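Local coordinates for protein putative immunoglobulin A1 protease (Bacteroides ovatus, PDB 3N6Z) that is probably a hydrolase, perhaps one that cleaves immunoglobulin A1, and is built largely as a parallel beta-helix, at residues G225-V230 against C261-K266; I257-D262 against G288-L293. All blocks are in the same frame, centred on the assembly; numbering follows the deposited sequence.

Contact 1: residues G225-V230 against C261-K266; sequences GRKVGV and CDIAIK. With SO4 (sulfate ion), chain C.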
loop_
_atom_site.group_PDB
_atom_site.type_symbol
_atom_site.label_atom_id
_atom_site.label_comp_id
_atom_site.label_asym_id
_atom_site.label_seq_id
_atom_site.Cartn_x
_atom_site.Cartn_y
_atom_site.Cartn_z
ATOM N N GLY A 225 -7.182 -0.384 1.550
ATOM C CA GLY A 225 -8.623 -0.177 1.526
ATOM C C GLY A 225 -9.448 -1.321 2.054
ATOM O O GLY A 225 -10.353 -1.117 2.888
ATOM N N ARG A 226 -9.124 -2.525 1.602
ATOM C CA ARG A 226 -9.961 -3.690 1.777
ATOM C C ARG A 226 -9.083 -4.915 2.032
ATOM O O ARG A 226 -7.996 -5.021 1.476
ATOM C CB ARG A 226 -10.804 -3.852 0.499
ATOM C CG ARG A 226 -11.740 -5.042 0.439
ATOM C CD ARG A 226 -12.333 -5.121 -0.959
ATOM N NE ARG A 226 -13.248 -6.257 -1.062
ATOM C CZ ARG A 226 -13.635 -6.798 -2.211
ATOM N NH1 ARG A 226 -13.273 -6.256 -3.371
ATOM N NH2 ARG A 226 -14.418 -7.882 -2.189
ATOM N N LYS A 227 -9.594 -5.845 2.818
ATOM C CA LYS A 227 -8.986 -7.149 3.074
ATOM C C LYS A 227 -9.924 -8.263 2.632
ATOM O O LYS A 227 -11.086 -8.307 3.073
ATOM C CB LYS A 227 -8.702 -7.287 4.573
ATOM C CG LYS A 227 -8.157 -8.644 4.982
ATOM C CD LYS A 227 -6.771 -8.950 4.408
ATOM C CE LYS A 227 -6.187 -10.279 4.894
ATOM N NZ LYS A 227 -7.035 -11.466 4.599
ATOM N N VAL A 228 -9.393 -9.170 1.818
ATOM C CA VAL A 228 -10.104 -10.347 1.350
ATOM C C VAL A 228 -9.410 -11.630 1.781
ATOM O O VAL A 228 -8.194 -11.635 2.040
ATOM C CB VAL A 228 -10.335 -10.328 -0.182
ATOM C CG1 VAL A 228 -11.119 -9.046 -0.569
ATOM C CG2 VAL A 228 -9.045 -10.473 -0.969
ATOM N N GLY A 229 -10.187 -12.708 1.847
ATOM C CA GLY A 229 -9.700 -14.001 2.272
ATOM C C GLY A 229 -9.379 -14.133 3.762
ATOM O O GLY A 229 -9.335 -13.156 4.525
ATOM N N VAL A 230 -9.132 -15.383 4.167
ATOM C CA VAL A 230 -8.714 -15.734 5.504
ATOM C C VAL A 230 -7.193 -15.871 5.522
ATOM O O VAL A 230 -6.617 -16.553 4.661
ATOM C CB VAL A 230 -9.428 -17.045 5.999
ATOM C CG1 VAL A 230 -8.842 -17.542 7.297
ATOM C CG2 VAL A 230 -10.924 -16.782 6.181
ATOM N N CYS A 261 -14.083 -13.150 6.226
ATOM C CA CYS A 261 -12.639 -13.011 6.047
ATOM C C CYS A 261 -12.020 -12.545 7.352
ATOM O O CYS A 261 -12.716 -12.372 8.359
ATOM C CB CYS A 261 -12.350 -12.046 4.892
ATOM S SG CYS A 261 -13.017 -12.633 3.329
ATOM N N ASP A 262 -10.709 -12.358 7.379
ATOM C CA ASP A 262 -10.077 -11.914 8.612
ATOM C C ASP A 262 -8.795 -11.145 8.293
ATOM O O ASP A 262 -8.372 -11.013 7.129
ATOM C CB ASP A 262 -9.855 -13.093 9.600
ATOM C CG ASP A 262 -8.745 -14.039 9.229
ATOM O OD1 ASP A 262 -7.943 -13.762 8.313
ATOM O OD2 ASP A 262 -8.686 -15.109 9.891
ATOM N N ILE A 263 -8.191 -10.621 9.351
ATOM C CA ILE A 263 -6.876 -9.998 9.322
ATOM C C ILE A 263 -6.335 -9.988 10.729
ATOM O O ILE A 263 -7.096 -9.994 11.691
ATOM C CB ILE A 263 -6.945 -8.493 8.804
ATOM C CG1 ILE A 263 -5.580 -8.029 8.265
ATOM C CG2 ILE A 263 -7.554 -7.517 9.827
ATOM C CD1 ILE A 263 -5.612 -6.678 7.519
ATOM N N ALA A 264 -5.018 -9.886 10.838
ATOM C CA ALA A 264 -4.354 -9.444 12.076
ATOM C C ALA A 264 -3.709 -8.092 11.768
ATOM O O ALA A 264 -3.079 -7.927 10.733
ATOM C CB ALA A 264 -3.291 -10.476 12.568
ATOM N N ILE A 265 -3.896 -7.150 12.674
ATOM C CA ILE A 265 -3.187 -5.865 12.625
ATOM C C ILE A 265 -2.489 -5.740 13.980
ATOM O O ILE A 265 -3.133 -5.729 15.042
ATOM C CB ILE A 265 -4.066 -4.628 12.342
ATOM C CG1 ILE A 265 -4.890 -4.820 11.063
ATOM C CG2 ILE A 265 -3.184 -3.356 12.244
ATOM C CD1 ILE A 265 -5.782 -3.666 10.716
ATOM N N LYS A 266 -1.161 -5.630 13.917
ATOM C CA LYS A 266 -0.315 -5.638 15.105
ATOM C C LYS A 266 0.694 -4.514 15.016
ATOM O O LYS A 266 1.257 -4.267 13.955
ATOM C CB LYS A 266 0.442 -6.966 15.234
ATOM C CG LYS A 266 -0.492 -8.203 15.286
ATOM C CD LYS A 266 0.309 -9.534 15.440
ATOM C CE LYS A 266 -0.556 -10.773 15.145
ATOM N NZ LYS A 266 0.205 -12.064 14.980
HETATM S S SO4 C . -14.982 -8.905 -5.649
HETATM O O1 SO4 C . -14.461 -9.480 -6.890
HETATM O O2 SO4 C . -16.440 -8.860 -5.662
HETATM O O3 SO4 C . -14.547 -9.728 -4.527
HETATM O O4 SO4 C . -14.472 -7.548 -5.553
#

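Contact 2: residues I257-D262 against G288-L293; sequences IDKSCD and GVSASL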
loop_
_atom_site.group_PDB
_atom_site.type_symbol
_atom_site.label_atom_id
_atom_site.label_comp_id
_atom_site.label_asym_id
_atom_site.label_seq_id
_atom_site.Cartn_x
_atom_site.Cartn_y
_atom_site.Cartn_z
ATOM N N ILE A 257 -12.776 -5.139 6.317
ATOM C CA ILE A 257 -12.585 -6.595 6.239
ATOM C C ILE A 257 -13.848 -7.163 5.597
ATOM O O ILE A 257 -14.974 -6.901 6.055
ATOM C CB ILE A 257 -12.390 -7.259 7.637
ATOM C CG1 ILE A 257 -11.267 -6.582 8.432
ATOM C CG2 ILE A 257 -12.102 -8.757 7.465
ATOM C CD1 ILE A 257 -11.191 -7.055 9.915
ATOM N N ASP A 258 -13.692 -7.928 4.513
ATOM C CA ASP A 258 -14.871 -8.577 3.913
ATOM C C ASP A 258 -15.518 -9.566 4.892
ATOM O O ASP A 258 -14.852 -10.189 5.710
ATOM C CB ASP A 258 -14.473 -9.343 2.655
ATOM C CG ASP A 258 -14.465 -8.492 1.412
ATOM O OD1 ASP A 258 -14.407 -7.242 1.520
ATOM O OD2 ASP A 258 -14.531 -9.093 0.289
ATOM N N LYS A 259 -16.830 -9.753 4.728
ATOM C CA LYS A 259 -17.526 -10.805 5.458
ATOM C C LYS A 259 -16.870 -12.153 5.216
ATOM O O LYS A 259 -16.373 -12.432 4.116
ATOM C CB LYS A 259 -19.002 -10.895 5.058
ATOM C CG LYS A 259 -19.814 -9.631 5.350
ATOM C CD LYS A 259 -19.929 -9.337 6.839
ATOM C CE LYS A 259 -20.843 -8.146 7.098
ATOM N NZ LYS A 259 -22.276 -8.452 6.875
ATOM N N SER A 260 -16.813 -12.951 6.270
ATOM C CA SER A 260 -16.229 -14.302 6.249
ATOM C C SER A 260 -14.723 -14.319 6.043
ATOM O O SER A 260 -14.139 -15.394 5.816
ATOM C CB SER A 260 -16.911 -15.201 5.211
ATOM O OG SER A 260 -18.284 -15.280 5.502
ATOM N N CYS A 261 -14.083 -13.150 6.226
ATOM C CA CYS A 261 -12.639 -13.011 6.047
ATOM C C CYS A 261 -12.020 -12.545 7.352
ATOM O O CYS A 261 -12.716 -12.372 8.359
ATOM C CB CYS A 261 -12.350 -12.046 4.892
ATOM S SG CYS A 261 -13.017 -12.633 3.329
ATOM N N ASP A 262 -10.709 -12.358 7.379
ATOM C CA ASP A 262 -10.077 -11.914 8.612
ATOM C C ASP A 262 -8.795 -11.145 8.293
ATOM O O ASP A 262 -8.372 -11.013 7.129
ATOM C CB ASP A 262 -9.855 -13.093 9.600
ATOM C CG ASP A 262 -8.745 -14.039 9.229
ATOM O OD1 ASP A 262 -7.943 -13.762 8.313
ATOM O OD2 ASP A 262 -8.686 -15.109 9.891
ATOM N N GLY A 288 -12.436 0.446 9.626
ATOM C CA GLY A 288 -13.767 1.040 9.403
ATOM C C GLY A 288 -14.993 0.151 9.295
ATOM O O GLY A 288 -16.093 0.624 9.630
ATOM N N VAL A 289 -14.836 -1.102 8.851
ATOM C CA VAL A 289 -15.968 -1.993 8.583
ATOM C C VAL A 289 -15.640 -3.426 8.940
ATOM O O VAL A 289 -14.571 -3.941 8.564
ATOM C CB VAL A 289 -16.380 -2.010 7.072
ATOM C CG1 VAL A 289 -17.709 -2.804 6.867
ATOM C CG2 VAL A 289 -16.466 -0.608 6.494
ATOM N N SER A 290 -16.593 -4.095 9.615
ATOM C CA SER A 290 -16.475 -5.487 10.036
ATOM C C SER A 290 -15.199 -5.704 10.839
ATOM O O SER A 290 -14.573 -6.759 10.769
ATOM C CB SER A 290 -16.589 -6.432 8.843
ATOM O OG SER A 290 -17.923 -6.390 8.339
ATOM N N ALA A 291 -14.860 -4.719 11.677
ATOM C CA ALA A 291 -13.627 -4.777 12.455
ATOM C C ALA A 291 -13.579 -5.964 13.407
ATOM O O ALA A 291 -12.495 -6.457 13.731
ATOM C CB ALA A 291 -13.415 -3.495 13.216
ATOM N N SER A 292 -14.749 -6.442 13.870
ATOM C CA SER A 292 -14.799 -7.590 14.795
ATOM C C SER A 292 -14.262 -8.886 14.206
ATOM O O SER A 292 -13.976 -9.838 14.941
ATOM C CB SER A 292 -16.227 -7.766 15.298
ATOM O OG SER A 292 -17.053 -8.252 14.259
ATOM N N LEU A 293 -14.060 -8.895 12.886
ATOM C CA LEU A 293 -13.487 -10.062 12.199
ATOM C C LEU A 293 -11.958 -10.087 12.303
ATOM O O LEU A 293 -11.317 -11.096 11.973
ATOM C CB LEU A 293 -13.904 -10.099 10.733
ATOM C CG LEU A 293 -15.414 -10.212 10.493
ATOM C CD1 LEU A 293 -15.671 -10.268 9.009
ATOM C CD2 LEU A 293 -16.040 -11.446 11.223
HETATM O O HOH W 1 -17.640 -6.414 5.636
#

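Contact 1: residues G225-V230 against C261-K266
At a corner of the parallel beta-helix, K227 reaches from the end of strand 224-227 to D262, just before strand 263-266 on the next coil. K227 NZ donates to D262 O (2.9 Å), approaching nearly along the C=O axis. It also donates to V228 O (2.8 Å), from above the carbonyl plane, and a third bond runs to G231 O. The K227 side chain bends at chi2 (65°), setting CD 4.0 Å from I263 CD1, and its methylenes pass obliquely over the isoleucine. A lysine suits the place: its long aliphatic part packs on isoleucine while its ammonium gathers carbonyl oxygens, and the D262 carboxylate, too distant for a salt bridge, probably adds to the favourable field.

Successive coils of such a helix stack their corners, and here the loops bond directly: D262 N donates to G229 O (3.3 Å) in a nearly straight bond (N-H...O 167°). G229 has a positive phi (71°), which favours glycine; its buried N has no hydrogen-bond partner in the model, and the nearest atom of C261 is SG, 3.2 Å from G229 N. V230 CG1 lies 3.6 Å from D262 OD2, the two side chains crossing at about a right angle, while D262 OD1 accepts from G231 N.

On the outer side R226 is extended, V228 CG1 lying over one guanidinium face toward the rim. R226 NH1 (2.8 Å to O4) and R226 NH2 (3.0 Å to O3) grip a sulfate, probably from the crystallisation liquor, at the guanidinium edge, and NH2 also salt-bridges D258.

Contact 2: residues I257-D262 against G288-L293
The flat groups at this contact are peptides: I257 N donates to V289 O (3.1 Å) in an almost straight bond (N-H...O 175°), with the donor tilted somewhat from the carbonyl plane. The carbonyl of I257 accepts a hydrogen bond from a water 2.7 Å from I257 O. The same water lies 2.7 Å from S290 OG, so a small hydroxyl here extends the link between the coils where the direct backbone pairing has ended. K259, on the exposed side, lays its aliphatic chain over this hydroxyl, its CE 3.6 Å from S290 OG.

The bond at I257 N pairs the ends of the parallel strands 254-257 and 287-289 of the beta-helix; past it both segments turn. D258 to C261 form a type II beta turn, S260 taking the positive phi (68°) that its third position requires, while residues 291-293 make a 3-10 segment in which L293 N bonds back to S290 O.

L293, at the end of the 3-10 segment, turns its side chain toward I257 and the beta turn. I257 CG2 packs against L293 CB at 4.0 Å, and I257 CD1 lies 3.9 Å from L293 C, the side chains crossing at a slant. An alanine in place of I257 would probably open a gap beside L293 and leave its side chain freer to turn. Because L293 CD1 is anti to CA (chi2 -179°), it extends to the turn, 3.4 Å from D258 O; a leucine is long enough to lie on the turn carbonyls. L293 CB meets C261 O at 3.5 Å, and L293 O comes close to the CB of D262.

Overall arrangement
From the N terminus, the chain leaves strand 224-227 through 225-230, makes one full coil, and returns at 257-262, which overlaps 261-266 at C261 and D262; a further coil brings it to 288-293. Contact 1 closes the first of these loops and contact 2 the second. The two spans cross rather than nest, overlapping over 257-266. The turn that joins strand 254-257 to strand 263-266 is therefore held between the corner before it and the corner after it. A probable hydrogen bond from D258 N to K227 O joins the two contacts further, tying three successive coils of the beta-helix together along one corner.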